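4-hydroxy-tetrahydrodipicolinate synthase (Thermotoga maritima, PDB 1O5K) probably catalyses the condensation of pyruvate with aspartate-beta-semialdehyde to 4-hydroxy-tetrahydrodipicolinate, a step of lysine biosynthesis, and works as a homotetramer. Local coordinates at residues A[17-22]-A[40-45]; A[34-39]-A[75-80]; A[66-71]-A[104-109]. All blocks are in the same frame, centred on the assembly; numbering follows the deposited sequence.

Interaction 1. Residues A[17-22]-A[40-45]; sequences VGTAIV and RYQLEN
Thr19 and Gln42 reach for each other from opposite directions, one off the first barrel strand, 16-20, the other off helix 32-44, which follows it in the TIM barrel. The hydroxyl of Thr19 gives a short hydrogen bond from OG1 to OE1 of Gln42 (2.6 Å). It comes at the oxygen from above the carbonyl plane, 40° out of it, instead of along a lone pair. Thr19 does more than donate: with OG1 beside the backbone N (chi1 -66°) and CG2 anti to it, both branches face the amide, and CG2 lies 3.8 Å from Gln42 CD. The glutamine gets there by a bend at chi2 (-61°). This buried pair is the tight part of the contact. Farther along the chain the fit slackens: Ile21 CD1 comes no nearer than 4.4 Å to Gln42 CG, and Ile21 packs instead on Tyr35, Leu38 and Val39 of the same helix. On the solvent side lie Arg40 and Glu44, exposed and without contact to residues 17-22; Arg40 pairs with Glu36. Ser222 completes the polar cluster, its OG bonded to Thr19 OG1 and its carbonyl O to Gln42 NE2. Because that carbonyl can only accept, its bond with NE2 fixes which end of the Gln42 amide is nitrogen, and the buried polar atoms of this strand-helix joint satisfy one another.

Interaction 2. Residues A[34-39]-A[75-80]; sequences SYERLV and LEIVDG. With CA (calcium ion), chain C.
Ile77 lies between Glu36 and Val39, where two neighbouring helices of the TIM barrel, 32-44 and 64-78, pack side by side outside the strands. Its CB is 4.1 Å from Val39 CG1, and there the chain divides. The CG2 branch, anti to the backbone N, closes on the same methyl, Val39 CG1, at 3.5 Å. The other branch turns to Glu36: CG1 is 4.1 Å from the glutamate CD, and CD1 ends 3.6 Å from Glu36 CB and equally near its CG. Glu36 thus lends its aliphatic part to the apolar seam, while its extended chain carries the carboxylate onward to two arginines, Arg40 at OE1 and Arg73 at OE2. Were Glu36 an alanine, Arg40 and Arg73 would probably lose their shared carboxylate, with a gap where CG now covers Ile77 CD1. Val78 extends the seam inward, its CG2 4.0 Å from Val39 CG1, and both valines also rest on Leu50 of strand 49-52. On the outer side, helix 64-78 ends in a calcium site: Glu76 O, Asp79 OD1 and two waters bind the ion at 2.3 Å, a third water lies farther off at 2.8 Å, and one of the nearer waters donates a hydrogen bond to Asp79 OD2.

Interaction 3. Residues A[66-71]-A[104-109]; sequences EREKLV and EKLGAN
Glu68 is where residues 66-71 first meet Leu106, whose side chain projects from the end of helix 93-106 and crosses that of Glu68 at about a right angle. The glutamate meets it with its aliphatic part: CG lies 3.8 Å from Leu106 CD2, and the extended chain runs on past that methyl, Glu68 CD still 4.1 Å from Leu106 CD2, toward the solvent side. The other leucine methyl, CD1, touches the helix backbone itself, 3.9 Å from Glu68 CA. Val71, one turn on from Glu68, completes the seat for Leu106. With CG1 anti to its backbone N (chi1 165°), the valine presents that methyl 3.9 Å from Leu106 CD1 and 4.0 Å from Leu106 CB. The leucine therefore straddles one helical turn, one methyl inward and one at the solvent edge. Immediately after it the chain leaves the helix through Gly107, whose positive phi belongs to a Schellman motif; Gly107 N bonds back to Glu104 O at 2.9 Å. Beneath the contact runs strand 84-87 of the barrel, where Val71 and Ala108 both rest on Val86, while Leu70 packs against Leu32 and Tyr35 of helix 32-44.

The three contacts illustrate how a TIM barrel is built outward from its strands. Interaction 1 lies deepest and joins strand to helix; interactions 2 and 3 join helix to helix, the former mostly buried, the latter running out to the surface. Interactions 1 and 2 share helix 32-44, and Ile21 and Val22 pack on Tyr35 and Leu38 between them. Interactions 2 and 3 share helix 64-78, where Leu75 touches the carbonyl oxygens of Leu106 and Gly107. Chemistry follows depth: buried polar groups are satisfied by one another in the core, whereas the helix seams are apolar, with the carboxylate of Glu36 paired to arginines, that of Glu68 at the exposed side, and a calcium ion beyond one helix end.

Interaction 1. Residues A[17-22]-A[40-45]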
# COMPACT_ATOMS: atom_id res chain seq x y z
N VAL A 17 -25.04 5.38 -18.70
CA VAL A 17 -25.03 4.28 -17.73
C VAL A 17 -25.29 2.96 -18.43
O VAL A 17 -26.29 2.82 -19.16
CB VAL A 17 -26.10 4.46 -16.65
CG1 VAL A 17 -26.07 3.26 -15.70
CG2 VAL A 17 -25.86 5.74 -15.92
N GLY A 18 -24.36 2.03 -18.24
CA GLY A 18 -24.49 0.64 -18.63
C GLY A 18 -24.52 -0.18 -17.36
O GLY A 18 -23.60 -0.13 -16.57
N THR A 19 -25.63 -0.89 -17.13
CA THR A 19 -25.77 -1.67 -15.88
C THR A 19 -25.07 -3.00 -15.96
O THR A 19 -25.32 -3.74 -16.85
CB THR A 19 -27.22 -1.89 -15.59
OG1 THR A 19 -27.84 -0.60 -15.29
CG2 THR A 19 -27.43 -2.73 -14.32
N ALA A 20 -24.19 -3.27 -15.00
CA ALA A 20 -23.54 -4.59 -14.89
C ALA A 20 -24.54 -5.42 -14.09
O ALA A 20 -24.56 -5.41 -12.87
CB ALA A 20 -22.22 -4.47 -14.19
N ILE A 21 -25.39 -6.11 -14.81
CA ILE A 21 -26.61 -6.68 -14.21
C ILE A 21 -26.27 -8.01 -13.52
O ILE A 21 -25.39 -8.75 -13.98
CB ILE A 21 -27.72 -6.81 -15.26
CG1 ILE A 21 -29.07 -7.06 -14.57
CG2 ILE A 21 -27.38 -7.90 -16.32
CD1 ILE A 21 -30.28 -6.88 -15.45
N VAL A 22 -26.87 -8.22 -12.35
CA VAL A 22 -26.76 -9.51 -11.64
C VAL A 22 -27.41 -10.66 -12.43
O VAL A 22 -28.21 -10.46 -13.33
CB VAL A 22 -27.38 -9.47 -10.23
CG1 VAL A 22 -26.78 -8.39 -9.33
CG2 VAL A 22 -28.89 -9.31 -10.32
N ARG A 40 -36.48 -5.21 -17.22
CA ARG A 40 -37.54 -4.24 -17.48
C ARG A 40 -37.39 -2.96 -16.61
O ARG A 40 -37.56 -1.83 -17.10
CB ARG A 40 -38.92 -4.87 -17.33
CG ARG A 40 -39.18 -5.93 -18.41
CD ARG A 40 -40.60 -6.56 -18.37
NE ARG A 40 -40.63 -7.64 -19.36
CZ ARG A 40 -40.67 -7.46 -20.68
NH1 ARG A 40 -40.74 -6.23 -21.20
NH2 ARG A 40 -40.65 -8.51 -21.50
N TYR A 41 -37.00 -3.13 -15.36
CA TYR A 41 -36.67 -2.00 -14.47
C TYR A 41 -35.55 -1.12 -14.99
O TYR A 41 -35.61 0.09 -14.87
CB TYR A 41 -36.33 -2.59 -13.09
CG TYR A 41 -36.00 -1.64 -11.95
CD1 TYR A 41 -36.90 -0.67 -11.53
CD2 TYR A 41 -34.83 -1.81 -11.21
CE1 TYR A 41 -36.62 0.14 -10.45
CE2 TYR A 41 -34.54 -0.99 -10.11
CZ TYR A 41 -35.43 -0.04 -9.72
OH TYR A 41 -35.13 0.74 -8.60
N GLN A 42 -34.49 -1.73 -15.54
CA GLN A 42 -33.41 -0.97 -16.14
C GLN A 42 -33.92 -0.16 -17.36
O GLN A 42 -33.63 1.03 -17.49
CB GLN A 42 -32.29 -1.91 -16.57
CG GLN A 42 -31.71 -2.67 -15.38
CD GLN A 42 -31.10 -1.73 -14.35
OE1 GLN A 42 -30.31 -0.84 -14.67
NE2 GLN A 42 -31.46 -1.92 -13.11
N LEU A 43 -34.64 -0.83 -18.23
CA LEU A 43 -35.10 -0.26 -19.49
C LEU A 43 -36.02 0.90 -19.22
O LEU A 43 -35.92 1.95 -19.86
CB LEU A 43 -35.85 -1.29 -20.33
CG LEU A 43 -34.93 -2.30 -21.05
CD1 LEU A 43 -35.76 -3.46 -21.58
CD2 LEU A 43 -34.11 -1.63 -22.16
N GLU A 44 -36.90 0.72 -18.23
CA GLU A 44 -37.91 1.72 -17.92
C GLU A 44 -37.32 2.98 -17.27
O GLU A 44 -37.94 4.03 -17.26
CB GLU A 44 -38.98 1.13 -16.99
N ASN A 45 -36.15 2.85 -16.70
CA ASN A 45 -35.46 3.95 -16.02
C ASN A 45 -34.31 4.58 -16.79
O ASN A 45 -33.49 5.32 -16.22
CB ASN A 45 -35.05 3.48 -14.63
CG ASN A 45 -36.22 3.43 -13.71
OD1 ASN A 45 -36.79 4.49 -13.38
ND2 ASN A 45 -36.69 2.21 -13.38

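Interaction 2. Residues A[34-39]-A[75-80]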
# COMPACT_ATOMS: atom_id res chain seq x y z
N SER A 34 -37.20 -13.69 -12.61
CA SER A 34 -36.72 -12.56 -11.85
C SER A 34 -35.77 -11.68 -12.71
O SER A 34 -35.83 -10.46 -12.64
CB SER A 34 -35.98 -13.03 -10.60
OG SER A 34 -36.91 -13.58 -9.66
N TYR A 35 -34.92 -12.29 -13.50
CA TYR A 35 -34.00 -11.53 -14.39
C TYR A 35 -34.80 -10.61 -15.29
O TYR A 35 -34.48 -9.41 -15.42
CB TYR A 35 -33.21 -12.51 -15.23
CG TYR A 35 -32.19 -11.87 -16.10
CD1 TYR A 35 -31.13 -11.18 -15.55
CD2 TYR A 35 -32.31 -11.88 -17.48
CE1 TYR A 35 -30.15 -10.58 -16.34
CE2 TYR A 35 -31.35 -11.27 -18.29
CZ TYR A 35 -30.29 -10.61 -17.72
OH TYR A 35 -29.33 -10.01 -18.51
N GLU A 36 -35.84 -11.14 -15.91
CA GLU A 36 -36.63 -10.33 -16.84
C GLU A 36 -37.29 -9.10 -16.17
O GLU A 36 -37.30 -8.00 -16.76
CB GLU A 36 -37.64 -11.20 -17.59
CG GLU A 36 -38.66 -10.38 -18.36
CD GLU A 36 -39.44 -11.19 -19.37
OE1 GLU A 36 -40.35 -10.57 -19.97
OE2 GLU A 36 -39.15 -12.39 -19.58
N ARG A 37 -37.75 -9.26 -14.92
CA ARG A 37 -38.25 -8.13 -14.11
C ARG A 37 -37.19 -7.05 -13.90
O ARG A 37 -37.49 -5.84 -13.92
CB ARG A 37 -38.72 -8.58 -12.72
CG ARG A 37 -40.04 -9.29 -12.66
CD ARG A 37 -40.68 -9.35 -11.22
NE ARG A 37 -39.89 -10.10 -10.23
CZ ARG A 37 -40.06 -11.40 -9.93
NH1 ARG A 37 -41.01 -12.11 -10.54
NH2 ARG A 37 -39.29 -11.99 -9.02
N LEU A 38 -35.97 -7.50 -13.66
CA LEU A 38 -34.85 -6.60 -13.44
C LEU A 38 -34.48 -5.87 -14.74
O LEU A 38 -34.24 -4.67 -14.71
CB LEU A 38 -33.65 -7.35 -12.85
CG LEU A 38 -32.51 -6.47 -12.40
CD1 LEU A 38 -33.04 -5.39 -11.42
CD2 LEU A 38 -31.35 -7.28 -11.77
N VAL A 39 -34.45 -6.59 -15.86
CA VAL A 39 -34.14 -5.96 -17.16
C VAL A 39 -35.20 -4.89 -17.44
O VAL A 39 -34.87 -3.78 -17.77
CB VAL A 39 -34.07 -6.98 -18.29
CG1 VAL A 39 -33.95 -6.30 -19.68
CG2 VAL A 39 -32.89 -7.95 -18.04
N LEU A 75 -31.06 -10.36 -24.98
CA LEU A 75 -31.31 -9.80 -26.34
C LEU A 75 -32.79 -9.81 -26.72
O LEU A 75 -33.29 -8.85 -27.33
CB LEU A 75 -30.44 -10.50 -27.37
CG LEU A 75 -28.94 -10.28 -27.26
CD1 LEU A 75 -28.21 -11.45 -27.93
CD2 LEU A 75 -28.53 -8.92 -27.88
N GLU A 76 -33.50 -10.87 -26.37
CA GLU A 76 -34.94 -10.99 -26.59
C GLU A 76 -35.76 -9.92 -25.86
O GLU A 76 -36.59 -9.26 -26.47
CB GLU A 76 -35.45 -12.37 -26.17
CG GLU A 76 -34.99 -13.45 -27.13
CD GLU A 76 -35.29 -14.86 -26.64
OE1 GLU A 76 -34.96 -15.82 -27.38
OE2 GLU A 76 -35.84 -15.01 -25.54
N ILE A 77 -35.50 -9.72 -24.58
CA ILE A 77 -36.24 -8.68 -23.83
C ILE A 77 -35.98 -7.24 -24.28
O ILE A 77 -36.89 -6.43 -24.36
CB ILE A 77 -35.91 -8.77 -22.34
CG1 ILE A 77 -36.37 -10.10 -21.79
CG2 ILE A 77 -36.61 -7.62 -21.58
CD1 ILE A 77 -35.68 -10.41 -20.46
N VAL A 78 -34.74 -6.93 -24.59
CA VAL A 78 -34.30 -5.56 -24.91
C VAL A 78 -34.77 -5.09 -26.28
O VAL A 78 -34.86 -3.86 -26.55
CB VAL A 78 -32.75 -5.46 -24.77
CG1 VAL A 78 -32.18 -4.18 -25.32
CG2 VAL A 78 -32.32 -5.60 -23.26
N ASP A 79 -35.07 -6.04 -27.16
CA ASP A 79 -35.62 -5.67 -28.48
C ASP A 79 -34.77 -4.61 -29.22
O ASP A 79 -35.30 -3.77 -29.94
CB ASP A 79 -37.06 -5.09 -28.33
CG ASP A 79 -38.10 -6.13 -27.86
OD1 ASP A 79 -37.99 -7.31 -28.24
OD2 ASP A 79 -39.09 -5.83 -27.15
N GLY A 80 -33.45 -4.69 -29.10
CA GLY A 80 -32.58 -3.79 -29.87
C GLY A 80 -32.60 -2.34 -29.42
O GLY A 80 -31.98 -1.48 -30.06
CA CA C . -38.32 -9.56 -27.99
O HOH W 1 -39.92 -8.45 -26.68
O HOH W 2 -36.45 -9.47 -30.13
O HOH W 3 -39.35 -10.79 -26.28

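Interaction 3. Residues A[66-71]-A[104-109]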
# COMPACT_ATOMS: atom_id res chain seq x y z
N GLU A 66 -25.74 -22.07 -19.51
CA GLU A 66 -26.40 -20.97 -18.83
C GLU A 66 -26.12 -19.58 -19.42
O GLU A 66 -27.02 -18.73 -19.50
CB GLU A 66 -26.00 -20.99 -17.33
CG GLU A 66 -26.68 -22.10 -16.61
CD GLU A 66 -26.11 -22.33 -15.22
OE1 GLU A 66 -24.94 -21.96 -14.98
OE2 GLU A 66 -26.85 -22.88 -14.38
N ARG A 67 -24.88 -19.37 -19.84
CA ARG A 67 -24.48 -18.12 -20.46
C ARG A 67 -25.31 -17.94 -21.74
O ARG A 67 -25.83 -16.85 -22.01
CB ARG A 67 -23.02 -18.17 -20.86
CG ARG A 67 -22.07 -18.20 -19.74
CD ARG A 67 -20.60 -18.39 -20.21
NE ARG A 67 -20.17 -17.36 -21.15
CZ ARG A 67 -19.58 -16.20 -20.80
NH1 ARG A 67 -19.33 -15.90 -19.53
NH2 ARG A 67 -19.25 -15.34 -21.74
N GLU A 68 -25.41 -19.01 -22.54
CA GLU A 68 -26.15 -18.91 -23.80
C GLU A 68 -27.60 -18.49 -23.51
O GLU A 68 -28.12 -17.57 -24.15
CB GLU A 68 -26.11 -20.22 -24.58
CG GLU A 68 -27.13 -20.20 -25.70
CD GLU A 68 -26.96 -21.31 -26.70
OE1 GLU A 68 -27.94 -21.51 -27.46
OE2 GLU A 68 -25.88 -21.96 -26.72
N LYS A 69 -28.22 -19.11 -22.52
CA LYS A 69 -29.60 -18.82 -22.19
C LYS A 69 -29.79 -17.40 -21.69
O LYS A 69 -30.74 -16.73 -22.08
CB LYS A 69 -30.10 -19.77 -21.10
CG LYS A 69 -30.31 -21.17 -21.57
CD LYS A 69 -30.71 -22.05 -20.42
CE LYS A 69 -31.18 -23.44 -20.92
NZ LYS A 69 -31.95 -24.16 -19.84
N LEU A 70 -28.87 -16.94 -20.86
CA LEU A 70 -28.96 -15.62 -20.27
C LEU A 70 -28.71 -14.58 -21.35
O LEU A 70 -29.43 -13.58 -21.41
CB LEU A 70 -27.94 -15.50 -19.13
CG LEU A 70 -27.97 -14.22 -18.28
CD1 LEU A 70 -29.25 -14.16 -17.46
CD2 LEU A 70 -26.80 -14.17 -17.35
N VAL A 71 -27.72 -14.80 -22.22
CA VAL A 71 -27.41 -13.79 -23.24
C VAL A 71 -28.61 -13.69 -24.20
O VAL A 71 -29.07 -12.59 -24.55
CB VAL A 71 -26.11 -14.13 -23.98
CG1 VAL A 71 -25.97 -13.29 -25.31
CG2 VAL A 71 -24.95 -13.92 -23.02
N GLU A 104 -20.48 -13.37 -30.05
CA GLU A 104 -20.73 -12.90 -31.39
C GLU A 104 -21.84 -13.72 -32.03
O GLU A 104 -22.84 -13.19 -32.55
CB GLU A 104 -19.42 -12.96 -32.21
CG GLU A 104 -19.52 -12.36 -33.60
CD GLU A 104 -18.15 -12.12 -34.23
OE1 GLU A 104 -18.08 -11.28 -35.20
OE2 GLU A 104 -17.16 -12.75 -33.75
N LYS A 105 -21.67 -15.03 -32.03
CA LYS A 105 -22.65 -15.89 -32.68
C LYS A 105 -24.06 -15.74 -32.09
O LYS A 105 -25.05 -15.87 -32.83
CB LYS A 105 -22.20 -17.35 -32.67
CG LYS A 105 -21.32 -17.74 -33.85
CD LYS A 105 -19.87 -17.25 -33.73
CE LYS A 105 -19.04 -17.53 -34.99
NZ LYS A 105 -19.07 -16.40 -35.97
N LEU A 106 -24.16 -15.48 -30.79
CA LEU A 106 -25.47 -15.26 -30.15
C LEU A 106 -26.11 -13.93 -30.48
O LEU A 106 -27.29 -13.70 -30.18
CB LEU A 106 -25.34 -15.37 -28.65
CG LEU A 106 -25.00 -16.76 -28.16
CD1 LEU A 106 -24.71 -16.72 -26.68
CD2 LEU A 106 -26.16 -17.75 -28.49
N GLY A 107 -25.33 -13.04 -31.06
CA GLY A 107 -25.82 -11.75 -31.46
C GLY A 107 -25.62 -10.65 -30.45
O GLY A 107 -26.31 -9.66 -30.52
N ALA A 108 -24.67 -10.80 -29.51
CA ALA A 108 -24.25 -9.70 -28.60
C ALA A 108 -23.81 -8.48 -29.40
O ALA A 108 -23.34 -8.62 -30.53
CB ALA A 108 -23.12 -10.16 -27.72
N ASN A 109 -23.90 -7.30 -28.80
CA ASN A 109 -23.55 -6.06 -29.49
C ASN A 109 -22.10 -5.64 -29.24
O ASN A 109 -21.57 -4.72 -29.87
CB ASN A 109 -24.53 -4.96 -29.11
CG ASN A 109 -25.99 -5.36 -29.35
OD1 ASN A 109 -26.79 -5.45 -28.41
ND2 ASN A 109 -26.34 -5.60 -30.61